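Local atomic coordinates of putative tryptophan halogenase (Xanthomonas campestris pv. campestris, PDB entry 6Y1W), a protein that is a flavin-dependent halogenase, probably using FAD in a monooxygenase-type reaction to halogenate its substrate. Residues 21-27 with 219-223; 98-104 with 447-453; 223-229 with 333-339. One frame throughout, in Å; residues are numbered along the deposited sequence.

Contact 1 (21-27 with 219-223); sequences IAGGGTA and LDCTG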
loop_
_atom_site.group_PDB
_atom_site.type_symbol
_atom_site.label_atom_id
_atom_site.label_comp_id
_atom_site.label_asym_id
_atom_site.label_seq_id
_atom_site.Cartn_x
_atom_site.Cartn_y
_atom_site.Cartn_z
ATOM N N ILE A 21 -28.671 -7.192 11.637
ATOM C CA ILE A 21 -28.018 -5.900 11.897
ATOM C C ILE A 21 -28.724 -5.270 13.088
ATOM O O ILE A 21 -29.930 -5.005 13.045
ATOM C CB ILE A 21 -28.097 -4.992 10.659
ATOM C CG1 ILE A 21 -27.356 -5.674 9.509
ATOM C CG2 ILE A 21 -27.451 -3.607 10.937
ATOM C CD1 ILE A 21 -27.546 -5.016 8.143
ATOM N N ALA A 22 -28.004 -5.059 14.173
ATOM C CA ALA A 22 -28.580 -4.463 15.383
ATOM C C ALA A 22 -28.289 -2.975 15.370
ATOM O O ALA A 22 -27.128 -2.580 15.465
ATOM C CB ALA A 22 -28.006 -5.120 16.640
ATOM N N GLY A 23 -29.330 -2.163 15.201
ATOM C CA GLY A 23 -29.163 -0.726 15.122
ATOM C C GLY A 23 -29.317 -0.196 13.707
ATOM O O GLY A 23 -28.948 -0.846 12.726
ATOM N N GLY A 24 -29.843 1.025 13.610
ATOM C CA GLY A 24 -30.054 1.682 12.340
ATOM C C GLY A 24 -29.047 2.795 12.177
ATOM O O GLY A 24 -27.842 2.577 12.346
ATOM N N GLY A 25 -29.550 3.988 11.874
ATOM C CA GLY A 25 -28.760 5.149 11.664
ATOM C C GLY A 25 -27.833 4.930 10.477
ATOM O O GLY A 25 -28.042 4.089 9.610
ATOM N N THR A 26 -26.762 5.708 10.454
ATOM C CA THR A 26 -25.801 5.625 9.369
ATOM C C THR A 26 -25.129 4.252 9.319
ATOM O O THR A 26 -24.939 3.652 8.256
ATOM C CB THR A 26 -24.774 6.724 9.598
ATOM O OG1 THR A 26 -25.469 7.969 9.835
ATOM C CG2 THR A 26 -23.870 6.834 8.439
ATOM N N ALA A 27 -24.674 3.781 10.481
ATOM C CA ALA A 27 -23.905 2.532 10.465
ATOM C C ALA A 27 -24.757 1.371 9.987
ATOM O O ALA A 27 -24.334 0.579 9.136
ATOM C CB ALA A 27 -23.333 2.233 11.854
ATOM N N LEU A 219 -24.282 -7.929 12.959
ATOM C CA LEU A 219 -23.510 -6.689 12.885
ATOM C C LEU A 219 -23.951 -5.774 14.018
ATOM O O LEU A 219 -25.141 -5.429 14.118
ATOM C CB LEU A 219 -23.719 -5.987 11.545
ATOM C CG LEU A 219 -23.502 -6.863 10.295
ATOM C CD1 LEU A 219 -23.620 -5.994 9.017
ATOM C CD2 LEU A 219 -22.187 -7.635 10.372
ATOM N N ASP A 220 -23.001 -5.342 14.858
ATOM C CA ASP A 220 -23.341 -4.460 15.983
ATOM C C ASP A 220 -23.213 -3.010 15.533
ATOM O O ASP A 220 -22.106 -2.488 15.369
ATOM C CB ASP A 220 -22.438 -4.718 17.187
ATOM C CG ASP A 220 -22.946 -4.023 18.423
ATOM O OD1 ASP A 220 -23.798 -3.097 18.279
ATOM O OD2 ASP A 220 -22.479 -4.344 19.525
ATOM N N CYS A 221 -24.359 -2.409 15.224
ATOM C CA CYS A 221 -24.460 -0.993 14.883
ATOM C C CYS A 221 -25.215 -0.226 15.963
ATOM O O CYS A 221 -25.943 0.733 15.671
ATOM C CB CYS A 221 -25.135 -0.822 13.522
ATOM S SG CYS A 221 -24.212 -1.594 12.205
ATOM N N THR A 222 -25.067 -0.640 17.221
ATOM C CA THR A 222 -25.864 -0.033 18.284
ATOM C C THR A 222 -25.183 1.156 18.922
ATOM O O THR A 222 -25.680 1.648 19.946
ATOM C CB THR A 222 -26.253 -1.065 19.360
ATOM O OG1 THR A 222 -25.091 -1.633 19.986
ATOM C CG2 THR A 222 -27.091 -2.156 18.728
ATOM N N GLY A 223 -24.026 1.570 18.408
ATOM C CA GLY A 223 -23.440 2.836 18.881
ATOM C C GLY A 223 -22.676 2.585 20.174
ATOM O O GLY A 223 -22.095 1.521 20.387
HETATM O O HOH W 1 -26.452 3.211 14.766
#
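Cys221 carries its SG anti to its own carbonyl carbon (chi1 -61°), which brings the sulfur against the first turn of helix 25-39, with its SG 3.7 Å from Ala27 C. A similar first torsion in both Ile21 and Leu219 (chi1 -62° and -52°) lays these two side chains next to each other, pointing the same way, and Ile21 CG1 meets Leu219 CD1 at 3.8 Å. The strands themselves pair in parallel. Ala22 N donates an almost straight bond to Leu219 O at 2.9 Å, and Cys221 N returns one, more bent at hydrogen, to Ala22 O at 2.8 Å. The same carbonyl O is brushed by the methyl CG2 of Thr222. That residue is fixed by an Asx turn: Asp220 OD1 takes the hydroxyl of Thr222, OG1, at 2.6 Å on its syn lone pair, and Thr222 N nearly along the C-O axis. Where the strands part, the CA-H of Gly23 points at Cys221 O, a close approach of bare backbone. A water joins Gly24 O to Cys221 O further on. The strand-glycine turn-helix is consistent with the Rossmann-type dinucleotide fold, and Gly24 to Ala27 are predicted to bind FAD. Strand 18-22 lies between strands 44-49 and 217-220, strand 333-335 flanks 217-220 beyond, and helix 350-363 packs on Ala27 and Leu219.

Contact 2 (98-104 with 447-453); sequences RDVDRHY and QVMLGQG
Arg98 lies against the end of helix 442-451, and its side chain follows that end atom by atom. Arg98 CB sits 3.3 Å from Gly451 O; CG, anti to the backbone N (chi1 -172°), comes 3.4 Å from Gln452 C; a bend at chi2 (-138°) leaves CD still near Gly451 O, and the guanidinium then spreads over Gly453, whose CA lies over the centre of one face, 3.5 Å from Arg98 CZ. Arg102 NH2 lies over the opposite face, toward its rim. Arg98 NE forms a salt bridge with Asp400 OD2, while two waters carry NH1 to Gly451 O and NH2 to Gly453 O, so that backbone carbonyls at the helix end are reached through solvent. Tyr104 makes the second half of the contact. The bare CA of Gly451 lets the helix end lie close over the Tyr104 ring face in a CH-pi contact, 3.8 Å from the centroid. Tyr104 OH donates to Gln452 OE1 at 2.7 Å, in the carbonyl plane on a lone pair, with ring and amide planes 62° apart. His395 also bonds that oxygen and Ala398 O takes the amide NH2, which fixes the rotation of the amide. With Gly453 at positive phi as the C-prime residue, the helix end is a Schellman motif, here packed against the edge strand 102-107 of the seven-stranded mixed sheet.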
loop_
_atom_site.group_PDB
_atom_site.type_symbol
_atom_site.label_atom_id
_atom_site.label_comp_id
_atom_site.label_asym_id
_atom_site.label_seq_id
_atom_site.Cartn_x
_atom_site.Cartn_y
_atom_site.Cartn_z
ATOM N N ARG A 98 -2.062 26.199 14.465
ATOM C CA ARG A 98 -0.630 26.458 14.536
ATOM C C ARG A 98 -0.332 27.465 15.644
ATOM O O ARG A 98 0.545 27.247 16.483
ATOM C CB ARG A 98 -0.114 26.973 13.194
ATOM C CG ARG A 98 1.420 27.054 13.203
ATOM C CD ARG A 98 1.979 28.276 12.574
ATOM N NE ARG A 98 3.428 28.297 12.772
ATOM C CZ ARG A 98 4.297 28.372 11.772
ATOM N NH1 ARG A 98 3.852 28.410 10.527
ATOM N NH2 ARG A 98 5.605 28.374 12.021
ATOM N N ASP A 99 -1.084 28.562 15.672
ATOM C CA ASP A 99 -1.044 29.519 16.765
ATOM C C ASP A 99 -2.299 30.362 16.613
ATOM O O ASP A 99 -2.987 30.289 15.585
ATOM C CB ASP A 99 0.219 30.391 16.702
ATOM C CG ASP A 99 0.606 30.951 18.051
ATOM O OD1 ASP A 99 -0.219 30.896 19.010
ATOM O OD2 ASP A 99 1.768 31.440 18.130
ATOM N N VAL A 100 -2.604 31.164 17.641
ATOM C CA VAL A 100 -3.665 32.147 17.478
ATOM C C VAL A 100 -3.375 32.991 16.257
ATOM O O VAL A 100 -2.246 33.455 16.041
ATOM C CB VAL A 100 -3.789 33.025 18.734
ATOM C CG1 VAL A 100 -4.873 34.080 18.536
ATOM C CG2 VAL A 100 -4.099 32.138 19.928
ATOM N N ASP A 101 -4.410 33.178 15.451
ATOM C CA ASP A 101 -4.430 33.971 14.231
ATOM C C ASP A 101 -3.522 33.431 13.141
ATOM O O ASP A 101 -3.197 34.159 12.218
ATOM C CB ASP A 101 -4.084 35.444 14.503
ATOM C CG ASP A 101 -5.114 36.124 15.359
ATOM O OD1 ASP A 101 -6.323 35.832 15.229
ATOM O OD2 ASP A 101 -4.689 36.939 16.185
ATOM N N ARG A 102 -3.107 32.162 13.211
ATOM C CA ARG A 102 -2.354 31.547 12.126
ATOM C C ARG A 102 -3.147 30.366 11.616
ATOM O O ARG A 102 -3.333 29.385 12.348
ATOM C CB ARG A 102 -0.966 31.100 12.577
ATOM C CG ARG A 102 -0.167 32.320 13.072
ATOM C CD ARG A 102 1.281 32.017 13.280
ATOM N NE ARG A 102 2.020 31.949 12.005
ATOM C CZ ARG A 102 3.342 31.826 11.947
ATOM N NH1 ARG A 102 4.047 31.761 13.083
ATOM N NH2 ARG A 102 3.956 31.759 10.770
ATOM N N HIS A 103 -3.556 30.448 10.357
ATOM C CA HIS A 103 -4.519 29.538 9.745
ATOM C C HIS A 103 -3.912 28.862 8.528
ATOM O O HIS A 103 -2.937 29.331 7.954
ATOM C CB HIS A 103 -5.778 30.313 9.324
ATOM C CG HIS A 103 -6.259 31.255 10.369
ATOM N ND1 HIS A 103 -6.436 30.871 11.685
ATOM C CD2 HIS A 103 -6.532 32.580 10.321
ATOM C CE1 HIS A 103 -6.869 31.905 12.386
ATOM N NE2 HIS A 103 -6.922 32.956 11.584
ATOM N N TYR A 104 -4.503 27.740 8.129
ATOM C CA TYR A 104 -4.118 27.093 6.874
ATOM C C TYR A 104 -5.277 26.202 6.450
ATOM O O TYR A 104 -6.246 26.032 7.192
ATOM C CB TYR A 104 -2.807 26.258 7.023
ATOM C CG TYR A 104 -3.011 24.972 7.836
ATOM C CD1 TYR A 104 -3.050 24.984 9.240
ATOM C CD2 TYR A 104 -3.203 23.759 7.197
ATOM C CE1 TYR A 104 -3.270 23.838 9.966
ATOM C CE2 TYR A 104 -3.437 22.613 7.914
ATOM C CZ TYR A 104 -3.466 22.642 9.293
ATOM O OH TYR A 104 -3.706 21.482 10.025
ATOM N N GLN A 447 0.704 19.004 4.095
ATOM C CA GLN A 447 -0.074 20.218 4.350
ATOM C C GLN A 447 -0.267 20.452 5.846
ATOM O O GLN A 447 -0.173 21.593 6.327
ATOM C CB GLN A 447 -1.431 20.163 3.647
ATOM C CG GLN A 447 -1.369 20.296 2.120
ATOM C CD GLN A 447 -2.787 20.469 1.557
ATOM O OE1 GLN A 447 -3.739 20.280 2.260
ATOM N NE2 GLN A 447 -2.898 20.828 0.285
ATOM N N VAL A 448 -0.571 19.398 6.602
ATOM C CA VAL A 448 -0.830 19.606 8.021
ATOM C C VAL A 448 0.464 19.898 8.783
ATOM O O VAL A 448 0.481 20.769 9.665
ATOM C CB VAL A 448 -1.581 18.396 8.589
ATOM C CG1 VAL A 448 -1.693 18.488 10.074
ATOM C CG2 VAL A 448 -2.990 18.393 7.939
ATOM N N MET A 449 1.556 19.175 8.495
ATOM C CA MET A 449 2.779 19.481 9.251
ATOM C C MET A 449 3.334 20.857 8.891
ATOM O O MET A 449 3.719 21.620 9.790
ATOM C CB MET A 449 3.833 18.391 9.074
ATOM C CG MET A 449 3.382 17.153 9.828
ATOM S SD MET A 449 4.707 15.912 10.010
ATOM C CE MET A 449 4.745 15.237 8.360
ATOM N N LEU A 450 3.348 21.232 7.599
ATOM C CA LEU A 450 3.793 22.589 7.278
ATOM C C LEU A 450 2.836 23.615 7.870
ATOM O O LEU A 450 3.269 24.650 8.421
ATOM C CB LEU A 450 3.851 22.780 5.763
ATOM C CG LEU A 450 5.062 22.308 4.992
ATOM C CD1 LEU A 450 4.806 22.570 3.496
ATOM C CD2 LEU A 450 6.305 23.061 5.484
ATOM N N GLY A 451 1.528 23.359 7.736
ATOM C CA GLY A 451 0.536 24.311 8.222
ATOM C C GLY A 451 0.585 24.554 9.714
ATOM O O GLY A 451 0.287 25.663 10.182
ATOM N N GLN A 452 0.930 23.527 10.490
ATOM C CA GLN A 452 1.001 23.624 11.932
ATOM C C GLN A 452 2.424 23.873 12.430
ATOM O O GLN A 452 2.671 23.783 13.635
ATOM C CB GLN A 452 0.371 22.401 12.577
ATOM C CG GLN A 452 -1.110 22.326 12.123
ATOM C CD GLN A 452 -2.088 21.663 13.065
ATOM O OE1 GLN A 452 -3.222 21.411 12.655
ATOM N NE2 GLN A 452 -1.707 21.443 14.328
ATOM N N GLY A 453 3.338 24.250 11.544
ATOM C CA GLY A 453 4.580 24.880 11.971
ATOM C C GLY A 453 5.772 23.982 12.141
ATOM O O GLY A 453 6.745 24.390 12.797
HETATM O O HOH W 2 6.740 26.737 14.388
HETATM O O HOH W 3 0.933 28.013 9.261
#

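Contact 3 (223-229 with 333-339); sequences GFRALLI and CVALGLA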
loop_
_atom_site.group_PDB
_atom_site.type_symbol
_atom_site.label_atom_id
_atom_site.label_comp_id
_atom_site.label_asym_id
_atom_site.label_seq_id
_atom_site.Cartn_x
_atom_site.Cartn_y
_atom_site.Cartn_z
ATOM N N GLY A 223 -24.026 1.570 18.408
ATOM C CA GLY A 223 -23.440 2.836 18.881
ATOM C C GLY A 223 -22.676 2.585 20.174
ATOM O O GLY A 223 -22.095 1.521 20.387
ATOM N N PHE A 224 -22.679 3.597 21.039
ATOM C CA PHE A 224 -22.023 3.470 22.326
ATOM C C PHE A 224 -22.707 2.429 23.198
ATOM O O PHE A 224 -22.088 1.955 24.162
ATOM C CB PHE A 224 -21.956 4.850 23.016
ATOM C CG PHE A 224 -20.794 5.685 22.545
ATOM C CD1 PHE A 224 -19.498 5.210 22.656
ATOM C CD2 PHE A 224 -20.999 6.951 21.989
ATOM C CE1 PHE A 224 -18.424 5.975 22.217
ATOM C CE2 PHE A 224 -19.923 7.711 21.546
ATOM C CZ PHE A 224 -18.648 7.225 21.654
ATOM N N ARG A 225 -23.929 2.006 22.856
ATOM C CA ARG A 225 -24.536 0.946 23.659
ATOM C C ARG A 225 -23.773 -0.355 23.481
ATOM O O ARG A 225 -23.624 -1.113 24.444
ATOM C CB ARG A 225 -26.007 0.724 23.258
ATOM C CG ARG A 225 -26.882 1.949 23.257
ATOM C CD ARG A 225 -28.280 1.644 22.756
ATOM N NE ARG A 225 -29.239 2.579 23.344
ATOM C CZ ARG A 225 -29.368 3.861 22.997
ATOM N NH1 ARG A 225 -30.270 4.620 23.609
ATOM N NH2 ARG A 225 -28.620 4.386 22.030
ATOM N N ALA A 226 -23.200 -0.582 22.293
ATOM C CA ALA A 226 -22.433 -1.789 21.988
ATOM C C ALA A 226 -23.079 -3.027 22.608
ATOM O O ALA A 226 -22.440 -3.810 23.319
ATOM C CB ALA A 226 -20.965 -1.659 22.412
ATOM N N LEU A 227 -24.362 -3.201 22.318
ATOM C CA LEU A 227 -25.133 -4.273 22.954
ATOM C C LEU A 227 -24.529 -5.651 22.695
ATOM O O LEU A 227 -24.612 -6.553 23.544
ATOM C CB LEU A 227 -26.560 -4.248 22.439
ATOM C CG LEU A 227 -27.421 -3.004 22.643
ATOM C CD1 LEU A 227 -28.821 -3.280 22.133
ATOM C CD2 LEU A 227 -27.461 -2.639 24.116
ATOM N N LEU A 228 -23.990 -5.867 21.502
ATOM C CA LEU A 228 -23.460 -7.186 21.172
ATOM C C LEU A 228 -21.963 -7.310 21.461
ATOM O O LEU A 228 -21.544 -8.200 22.211
ATOM C CB LEU A 228 -23.761 -7.526 19.698
ATOM C CG LEU A 228 -25.220 -7.334 19.246
ATOM C CD1 LEU A 228 -25.382 -7.816 17.772
ATOM C CD2 LEU A 228 -26.185 -8.078 20.123
ATOM N N ILE A 229 -21.136 -6.446 20.853
ATOM C CA ILE A 229 -19.694 -6.608 20.951
ATOM C C ILE A 229 -19.234 -6.288 22.361
ATOM O O ILE A 229 -18.255 -6.876 22.844
ATOM C CB ILE A 229 -18.991 -5.730 19.892
ATOM C CG1 ILE A 229 -17.510 -6.093 19.719
ATOM C CG2 ILE A 229 -19.170 -4.227 20.208
ATOM C CD1 ILE A 229 -17.242 -7.386 18.905
ATOM N N CYS A 333 -19.836 -11.854 15.443
ATOM C CA CYS A 333 -20.271 -10.471 15.582
ATOM C C CYS A 333 -19.215 -9.524 15.008
ATOM O O CYS A 333 -18.029 -9.637 15.330
ATOM C CB CYS A 333 -20.512 -10.146 17.064
ATOM S SG CYS A 333 -21.010 -8.426 17.345
ATOM N N VAL A 334 -19.640 -8.617 14.125
ATOM C CA VAL A 334 -18.755 -7.571 13.592
ATOM C C VAL A 334 -19.299 -6.235 14.064
ATOM O O VAL A 334 -20.460 -5.893 13.776
ATOM C CB VAL A 334 -18.661 -7.622 12.054
ATOM C CG1 VAL A 334 -17.785 -6.498 11.543
ATOM C CG2 VAL A 334 -18.078 -8.964 11.573
ATOM N N ALA A 335 -18.465 -5.463 14.785
ATOM C CA ALA A 335 -18.890 -4.122 15.190
ATOM C C ALA A 335 -18.564 -3.089 14.116
ATOM O O ALA A 335 -17.508 -3.142 13.480
ATOM C CB ALA A 335 -18.223 -3.712 16.513
ATOM N N LEU A 336 -19.478 -2.123 13.938
ATOM C CA LEU A 336 -19.285 -1.019 12.998
ATOM C C LEU A 336 -19.637 0.310 13.648
ATOM O O LEU A 336 -20.459 0.370 14.561
ATOM C CB LEU A 336 -20.190 -1.221 11.770
ATOM C CG LEU A 336 -19.960 -2.472 10.953
ATOM C CD1 LEU A 336 -21.124 -2.702 9.968
ATOM C CD2 LEU A 336 -18.608 -2.365 10.173
ATOM N N GLY A 337 -19.026 1.392 13.155
ATOM C CA GLY A 337 -19.372 2.702 13.691
ATOM C C GLY A 337 -18.944 2.854 15.135
ATOM O O GLY A 337 -17.903 2.342 15.536
ATOM N N LEU A 338 -19.751 3.566 15.932
ATOM C CA LEU A 338 -19.355 3.856 17.314
ATOM C C LEU A 338 -19.095 2.589 18.124
ATOM O O LEU A 338 -18.256 2.596 19.035
ATOM C CB LEU A 338 -20.434 4.678 18.009
ATOM C CG LEU A 338 -20.566 6.100 17.465
ATOM C CD1 LEU A 338 -21.798 6.785 18.089
ATOM C CD2 LEU A 338 -19.304 6.855 17.746
ATOM N N ALA A 339 -19.807 1.501 17.830
ATOM C CA ALA A 339 -19.529 0.274 18.569
ATOM C C ALA A 339 -18.114 -0.233 18.367
ATOM O O ALA A 339 -17.637 -1.030 19.207
ATOM C CB ALA A 339 -20.518 -0.840 18.164
HETATM O O HOH W 4 -22.313 1.410 16.143
#
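Water 4 is gripped by three backbone groups: it donates to Leu336 O at 2.6 Å and accepts from Gly223 N at 2.8 Å and Ala339 N at 3.0 Å. It bridges the two turns where no direct hydrogen bond spans them. Beside it Leu338 CB rests 3.6 Å from Gly223 CA. The two methyls of Leu338 then reach the Phe224 ring, Leu338 CD2 meeting Phe224 CE2 at 3.9 Å, and the two side chains run at a slant to each other. Ala339 CB lies against Gly223 O and faces Ala226 CB. These turns follow strands 217-220 and 333-335, neighbours in the sheet of what is probably the FAD-binding, Rossmann-like part of the fold; Leu338 is predicted to bind FAD, and its N bonds a tartrate probably from the crystallisation liquor. Deeper in, Ile229 has CG1 anti to its backbone N (chi1 -167°), which leaves Ile229 CG2 to settle 3.8 Å from Ala335 CB and close to Ala339 O. Cys333 SG fits against Leu228 CB at 3.7 Å and nears Ile229 CD1. Asp220 OD2, from strand 217-220, accepts from both Leu228 N and Ile229 N, at the weakly bonded start of helix 227-232.

In the fold
Contacts 1 and 3 are neighbours, their centres about 7 Å apart; they share Gly223 and meet in one sheet, where strand 217-220 stands between 18-22 and 333-335. Asp220 ties them together, its N bonding Val334 O while its carboxylate reaches the 227-229 turn. Both are buried, yet contact 1 is held by direct strand pairing, whereas contact 3 relies on apolar packing and a bridging water. Contact 2 lies on the opposite side of the chain's centre, its centre about 37 Å from that of contact 1, and is only partly buried. There a helix end meets an edge strand of another sheet, and a charged side chain, an aromatic ring and waters do the work.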